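Heat-shock protein cognate (HSC) co-chaperone sgt12 (Aspergillus fumigatus, PDB 3SZ7) binds endoplasmic reticulum-destined tail-anchored proteins and directs them to the GET pathway through get4 and get5, and binds HSC-family chaperones through its TPR domain. Local coordinates at residues K127-E130 and A131-A135; A53-A57 and S58-E62. All coordinates share one frame; numbering follows the deposited sequence.

Interaction 1: K127-E130 and A131-A135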
ATOM      1  N   LYS A 127       4.922  14.710   0.578  1.00 13.54           N
ATOM      2  CA  LYS A 127       6.012  14.324  -0.326  1.00 10.46           C
ATOM      3  C   LYS A 127       5.839  14.998  -1.680  1.00 12.67           C
ATOM      4  O   LYS A 127       6.804  15.453  -2.290  1.00 12.61           O
ATOM      5  CB  LYS A 127       6.052  12.806  -0.524  1.00 13.41           C
ATOM      6  CG  LYS A 127       6.211  12.010   0.766  1.00 32.31           C
ATOM      7  CD  LYS A 127       7.665  11.792   1.142  1.00 40.13           C
ATOM      8  CE  LYS A 127       7.764  11.096   2.501  1.00 44.25           C
ATOM      9  NZ  LYS A 127       8.820  10.042   2.546  1.00 42.30           N
ATOM     10  N   ILE A 128       4.601  15.051  -2.151  1.00 10.07           N
ATOM     11  CA  ILE A 128       4.308  15.696  -3.423  1.00  8.93           C
ATOM     12  C   ILE A 128       4.548  17.201  -3.320  1.00 14.63           C
ATOM     13  O   ILE A 128       5.106  17.808  -4.226  1.00 13.05           O
ATOM     14  CB  ILE A 128       2.878  15.392  -3.894  1.00  8.68           C
ATOM     15  CG1 ILE A 128       2.752  13.898  -4.224  1.00 10.07           C
ATOM     16  CG2 ILE A 128       2.531  16.235  -5.104  1.00 13.39           C
ATOM     17  CD1 ILE A 128       1.319  13.433  -4.441  1.00 16.31           C
ATOM     18  N   GLU A 129       4.159  17.797  -2.196  1.00 11.15           N
ATOM     19  CA  GLU A 129       4.382  19.229  -1.999  1.00 12.82           C
ATOM     20  C   GLU A 129       5.874  19.549  -1.880  1.00 10.87           C
ATOM     21  O   GLU A 129       6.324  20.582  -2.372  1.00 14.27           O
ATOM     22  CB  GLU A 129       3.607  19.756  -0.785  1.00 14.64           C
ATOM     23  CG  GLU A 129       3.774  21.253  -0.528  1.00 15.55           C
ATOM     24  CD  GLU A 129       3.053  22.146  -1.539  1.00 38.03           C
ATOM     25  OE1 GLU A 129       2.644  21.654  -2.613  1.00 42.49           O
ATOM     26  OE2 GLU A 129       2.892  23.355  -1.253  1.00 41.15           O
ATOM     27  N   GLU A 130       6.632  18.664  -1.235  1.00 12.46           N
ATOM     28  CA  GLU A 130       8.085  18.815  -1.163  1.00 10.44           C
ATOM     29  C   GLU A 130       8.661  18.933  -2.571  1.00 15.35           C
ATOM     30  O   GLU A 130       9.462  19.826  -2.849  1.00 15.29           O
ATOM     31  CB  GLU A 130       8.737  17.637  -0.431  1.00 14.39           C
ATOM     32  CG  GLU A 130      10.268  17.687  -0.429  1.00 20.27           C
ATOM     33  CD  GLU A 130      10.909  16.426   0.141  1.00 35.62           C
ATOM     34  OE1 GLU A 130      10.181  15.577   0.701  1.00 33.45           O
ATOM     35  OE2 GLU A 130      12.146  16.285   0.029  1.00 40.31           O
ATOM     36  N   ALA A 131       8.241  18.035  -3.457  1.00 10.93           N
ATOM     37  CA  ALA A 131       8.740  18.036  -4.834  1.00 12.56           C
ATOM     38  C   ALA A 131       8.326  19.299  -5.581  1.00 12.77           C
ATOM     39  O   ALA A 131       9.128  19.906  -6.284  1.00 13.92           O
ATOM     40  CB  ALA A 131       8.243  16.794  -5.578  1.00 14.96           C
ATOM     41  N   ASN A 132       7.060  19.676  -5.429  1.00 12.94           N
ATOM     42  CA  ASN A 132       6.499  20.836  -6.121  1.00 11.48           C
ATOM     43  C   ASN A 132       7.172  22.140  -5.740  1.00 12.52           C
ATOM     44  O   ASN A 132       7.329  23.033  -6.572  1.00 13.57           O
ATOM     45  CB  ASN A 132       5.016  20.971  -5.792  1.00 16.63           C
ATOM     46  CG  ASN A 132       4.173  19.877  -6.404  1.00 27.11           C
ATOM     47  OD1 ASN A 132       4.664  19.012  -7.135  1.00 30.45           O
ATOM     48  ND2 ASN A 132       2.885  19.903  -6.094  1.00 21.63           N
ATOM     49  N   ARG A 133       7.525  22.266  -4.463  1.00 10.72           N
ATOM     50  CA  ARG A 133       8.071  23.519  -3.955  1.00 12.06           C
ATOM     51  C   ARG A 133       9.590  23.543  -4.035  1.00 18.71           C
ATOM     52  O   ARG A 133      10.210  24.576  -3.784  1.00 21.30           O
ATOM     53  CB  ARG A 133       7.599  23.766  -2.520  1.00 13.64           C
ATOM     54  CG  ARG A 133       6.085  23.902  -2.399  1.00 13.20           C
ATOM     55  CD  ARG A 133       5.580  25.197  -3.030  1.00 17.69           C
ATOM     56  NE  ARG A 133       5.968  26.370  -2.253  1.00 19.56           N
ATOM     57  CZ  ARG A 133       5.685  27.623  -2.595  1.00 22.43           C
ATOM     58  NH1 ARG A 133       5.007  27.872  -3.709  1.00 26.99           N
ATOM     59  NH2 ARG A 133       6.082  28.629  -1.826  1.00 24.06           N
ATOM     60  N   GLY A 134      10.181  22.407  -4.403  1.00 19.47           N
ATOM     61  CA  GLY A 134      11.624  22.291  -4.517  1.00 20.05           C
ATOM     62  C   GLY A 134      12.229  21.579  -3.322  1.00 18.09           C
ATOM     63  O   GLY A 134      12.098  22.033  -2.187  1.00 24.04           O
ATOM     64  N   ALA A 135      12.887  20.453  -3.579  1.00 14.09           N
ATOM     65  CA  ALA A 135      13.452  19.635  -2.510  1.00 16.34           C
ATOM     66  C   ALA A 135      14.724  20.248  -1.933  1.00 13.19           C
ATOM     67  O   ALA A 135      15.213  19.804  -0.892  1.00 14.58           O
ATOM     68  CB  ALA A 135      13.730  18.237  -3.010  1.00 18.18           C
TER
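The last turn of helix 115-133 is held by three successive i to i+4 backbone hydrogen bonds, A131 N to K127 O (3.2 Å), N132 N to I128 O (3.0 Å) and R133 N to E129 O (2.9 Å). G134 then leaves helical geometry with positive phi, its N making a weak bond to A131 O. Among the side chains, E129 and R133 run alongside each other in the same direction. With CG of E129 anti to the backbone N (chi1 -179°) and the chain bent at the next bond, the carboxylate lies against the arginine's aliphatic part: OE2 of E129 is 3.4 Å from CG of R133. The carboxylate and guanidinium planes are nearly parallel, 11° apart, yet NE of R133 is 4.4 Å from OE2 of E129, which sits off the plane of the guanidinium, so the two are opposite charges near each other and not a salt bridge. N132 lies beside I128, its amide nitrogen ND2 3.8 Å from the methyl CG2 of I128. The same amide meets E129 crosswise, its plane turned 72° from the carboxylate. I128 also touches Y95 and K99 of helix 95-109, joining the end of the last helix of this TPR-domain fragment to the helix before it. The side-chain chemistry therefore amounts to van der Waals contact plus a charge attraction that is probably weak on this exposed surface, while directed bonding is left to the backbone.

Interaction 2: A53-A57 and S58-E62; sequences AAYSA and SGQHE
The carbonyl oxygen of Y55 is met by several groups at the end of helix 45-57: Q60 N binds it at 2.8 Å, S58 N binds it weakly, and S58 OG lies 2.9 Å away. OG of S58 is also 3.0 Å from A54 O, and which carbonyl takes its proton is not settled. Its chi1 of 61° sets this hydroxyl between the backbone N and carbonyl carbon, turned back to the helix end. The same OG accepts a nearly straight hydrogen bond from Q60 NE2 (2.9 Å, 164° at the hydrogen), with OG close to the plane of the Q60 amide. That bond helps fix the amide: NE2 of Q60 comes in the ring plane to the edge of Y55, 3.6 Å from its CD1, with ring and amide planes almost perpendicular at 89°. G59, at positive phi, is the C-prime residue of a Schellman motif: Q60 N returns to Y55 O while G59 N bonds S56 O at 3.0 Å. Q60 is then the N-cap of the next helix. Across the turn a water bridges S56 OG (2.6 Å) and H61 ND1 (2.8 Å). The turn thus joins the two antiparallel helices of the predicted second TPR, 45-57 and 61-74. Y55 packs on A64 and D67 of the latter and on I31 of helix 27-40, which Q60 also touches, while H61 reaches D91 at the end of helix 79-91.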
ATOM      1  N   ALA A  53       0.025  -7.714   1.928  1.00 15.93           N
ATOM      2  CA  ALA A  53       0.724  -7.288   3.136  1.00 17.92           C
ATOM      3  C   ALA A  53       2.021  -8.068   3.295  1.00 16.79           C
ATOM      4  O   ALA A  53       3.046  -7.516   3.720  1.00 18.27           O
ATOM      5  CB  ALA A  53      -0.159  -7.474   4.365  1.00 17.04           C
ATOM      6  N   ALA A  54       1.971  -9.354   2.953  1.00 17.20           N
ATOM      7  CA  ALA A  54       3.137 -10.223   3.062  1.00 20.30           C
ATOM      8  C   ALA A  54       4.194  -9.848   2.027  1.00 18.02           C
ATOM      9  O   ALA A  54       5.396  -9.850   2.319  1.00 21.70           O
ATOM     10  CB  ALA A  54       2.724 -11.689   2.909  1.00 22.92           C
ATOM     11  N   TYR A  55       3.748  -9.519   0.818  1.00 16.95           N
ATOM     12  CA  TYR A  55       4.665  -9.045  -0.208  1.00 21.77           C
ATOM     13  C   TYR A  55       5.332  -7.740   0.234  1.00 18.29           C
ATOM     14  O   TYR A  55       6.546  -7.597   0.125  1.00 21.45           O
ATOM     15  CB  TYR A  55       3.944  -8.860  -1.543  1.00 15.81           C
ATOM     16  CG  TYR A  55       3.804 -10.142  -2.342  1.00 14.97           C
ATOM     17  CD1 TYR A  55       4.886 -10.994  -2.518  1.00 16.26           C
ATOM     18  CD2 TYR A  55       2.589 -10.497  -2.915  1.00 22.88           C
ATOM     19  CE1 TYR A  55       4.762 -12.168  -3.250  1.00 17.91           C
ATOM     20  CE2 TYR A  55       2.457 -11.665  -3.644  1.00 25.07           C
ATOM     21  CZ  TYR A  55       3.548 -12.494  -3.807  1.00 26.97           C
ATOM     22  OH  TYR A  55       3.420 -13.656  -4.534  1.00 32.84           O
ATOM     23  N   SER A  56       4.538  -6.800   0.740  1.00 18.87           N
ATOM     24  CA  SER A  56       5.074  -5.517   1.206  1.00 17.90           C
ATOM     25  C   SER A  56       6.097  -5.692   2.328  1.00 20.60           C
ATOM     26  O   SER A  56       7.141  -5.038   2.331  1.00 18.68           O
ATOM     27  CB  SER A  56       3.952  -4.582   1.670  1.00 17.08           C
ATOM     28  OG  SER A  56       3.259  -4.008   0.576  1.00 17.19           O
ATOM     29  N   ALA A  57       5.791  -6.570   3.279  1.00 17.83           N
ATOM     30  CA  ALA A  57       6.682  -6.804   4.411  1.00 17.97           C
ATOM     31  C   ALA A  57       8.013  -7.372   3.944  1.00 25.19           C
ATOM     32  O   ALA A  57       9.053  -7.120   4.552  1.00 28.35           O
ATOM     33  CB  ALA A  57       6.027  -7.734   5.429  1.00 19.65           C
ATOM     34  N   SER A  58       7.977  -8.129   2.853  1.00 21.63           N
ATOM     35  CA  SER A  58       9.184  -8.753   2.322  1.00 19.84           C
ATOM     36  C   SER A  58       9.867  -7.890   1.261  1.00 24.42           C
ATOM     37  O   SER A  58      10.819  -8.329   0.613  1.00 27.19           O
ATOM     38  CB  SER A  58       8.863 -10.136   1.756  1.00 29.17           C
ATOM     39  OG  SER A  58       7.937 -10.041   0.692  1.00 34.61           O
ATOM     40  N   GLY A  59       9.367  -6.672   1.081  1.00 21.35           N
ATOM     41  CA  GLY A  59       9.980  -5.714   0.178  1.00 20.65           C
ATOM     42  C   GLY A  59       9.624  -5.886  -1.285  1.00 23.43           C
ATOM     43  O   GLY A  59      10.249  -5.281  -2.153  1.00 26.72           O
ATOM     44  N   GLN A  60       8.620  -6.709  -1.565  1.00 17.60           N
ATOM     45  CA  GLN A  60       8.235  -6.982  -2.947  1.00 13.75           C
ATOM     46  C   GLN A  60       7.061  -6.101  -3.337  1.00 16.91           C
ATOM     47  O   GLN A  60       5.924  -6.561  -3.444  1.00 18.55           O
ATOM     48  CB  GLN A  60       7.879  -8.457  -3.111  1.00 15.78           C
ATOM     49  CG  GLN A  60       9.059  -9.380  -2.848  1.00 21.61           C
ATOM     50  CD  GLN A  60       8.679 -10.840  -2.924  1.00 28.87           C
ATOM     51  OE1 GLN A  60       8.660 -11.435  -4.001  1.00 36.30           O
ATOM     52  NE2 GLN A  60       8.370 -11.429  -1.776  1.00 21.36           N
ATOM     53  N   HIS A  61       7.349  -4.822  -3.542  1.00 13.69           N
ATOM     54  CA  HIS A  61       6.306  -3.819  -3.700  1.00 16.52           C
ATOM     55  C   HIS A  61       5.477  -3.970  -4.974  1.00 15.43           C
ATOM     56  O   HIS A  61       4.282  -3.688  -4.970  1.00 16.33           O
ATOM     57  CB  HIS A  61       6.920  -2.419  -3.601  1.00 12.17           C
ATOM     58  CG  HIS A  61       7.814  -2.249  -2.415  1.00 14.29           C
ATOM     59  ND1 HIS A  61       7.387  -2.474  -1.127  1.00 15.68           N
ATOM     60  CD2 HIS A  61       9.120  -1.895  -2.327  1.00 17.27           C
ATOM     61  CE1 HIS A  61       8.388  -2.253  -0.290  1.00 20.64           C
ATOM     62  NE2 HIS A  61       9.449  -1.904  -0.993  1.00 15.55           N
ATOM     63  N   GLU A  62       6.097  -4.414  -6.063  1.00 16.96           N
ATOM     64  CA  GLU A  62       5.349  -4.594  -7.307  1.00 18.02           C
ATOM     65  C   GLU A  62       4.321  -5.707  -7.159  1.00 18.68           C
ATOM     66  O   GLU A  62       3.180  -5.578  -7.612  1.00 20.37           O
ATOM     67  CB  GLU A  62       6.281  -4.875  -8.493  1.00 19.95           C
ATOM     68  CG  GLU A  62       7.223  -3.724  -8.809  1.00 34.57           C
ATOM     69  CD  GLU A  62       7.892  -3.863 -10.166  1.00 55.28           C
ATOM     70  OE1 GLU A  62       7.506  -4.770 -10.933  1.00 52.78           O
ATOM     71  OE2 GLU A  62       8.804  -3.062 -10.466  1.00 67.03           O
TER
HETATM   72  O   HOH W   1       4.831  -1.999   0.037  1.00 18.42           O

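Both interactions are local and mark helix ends where a positive-phi glycine follows, but they finish differently. Interaction 2 is partly buried, its centre about 9 Å from the centre of the chain, and joins two helices of one predicted TPR, so polar side chains, backbone donors and a water all take part in the turn. Interaction 1 lies at the surface, its centre about 21 Å from the centre of the chain, at the close of the final helix; seven of its nine touching residues are exposed, and its side chains meet without a hydrogen bond between them. The two share no helix: their centres are 26 Å apart and their nearest atoms about 12 Å apart.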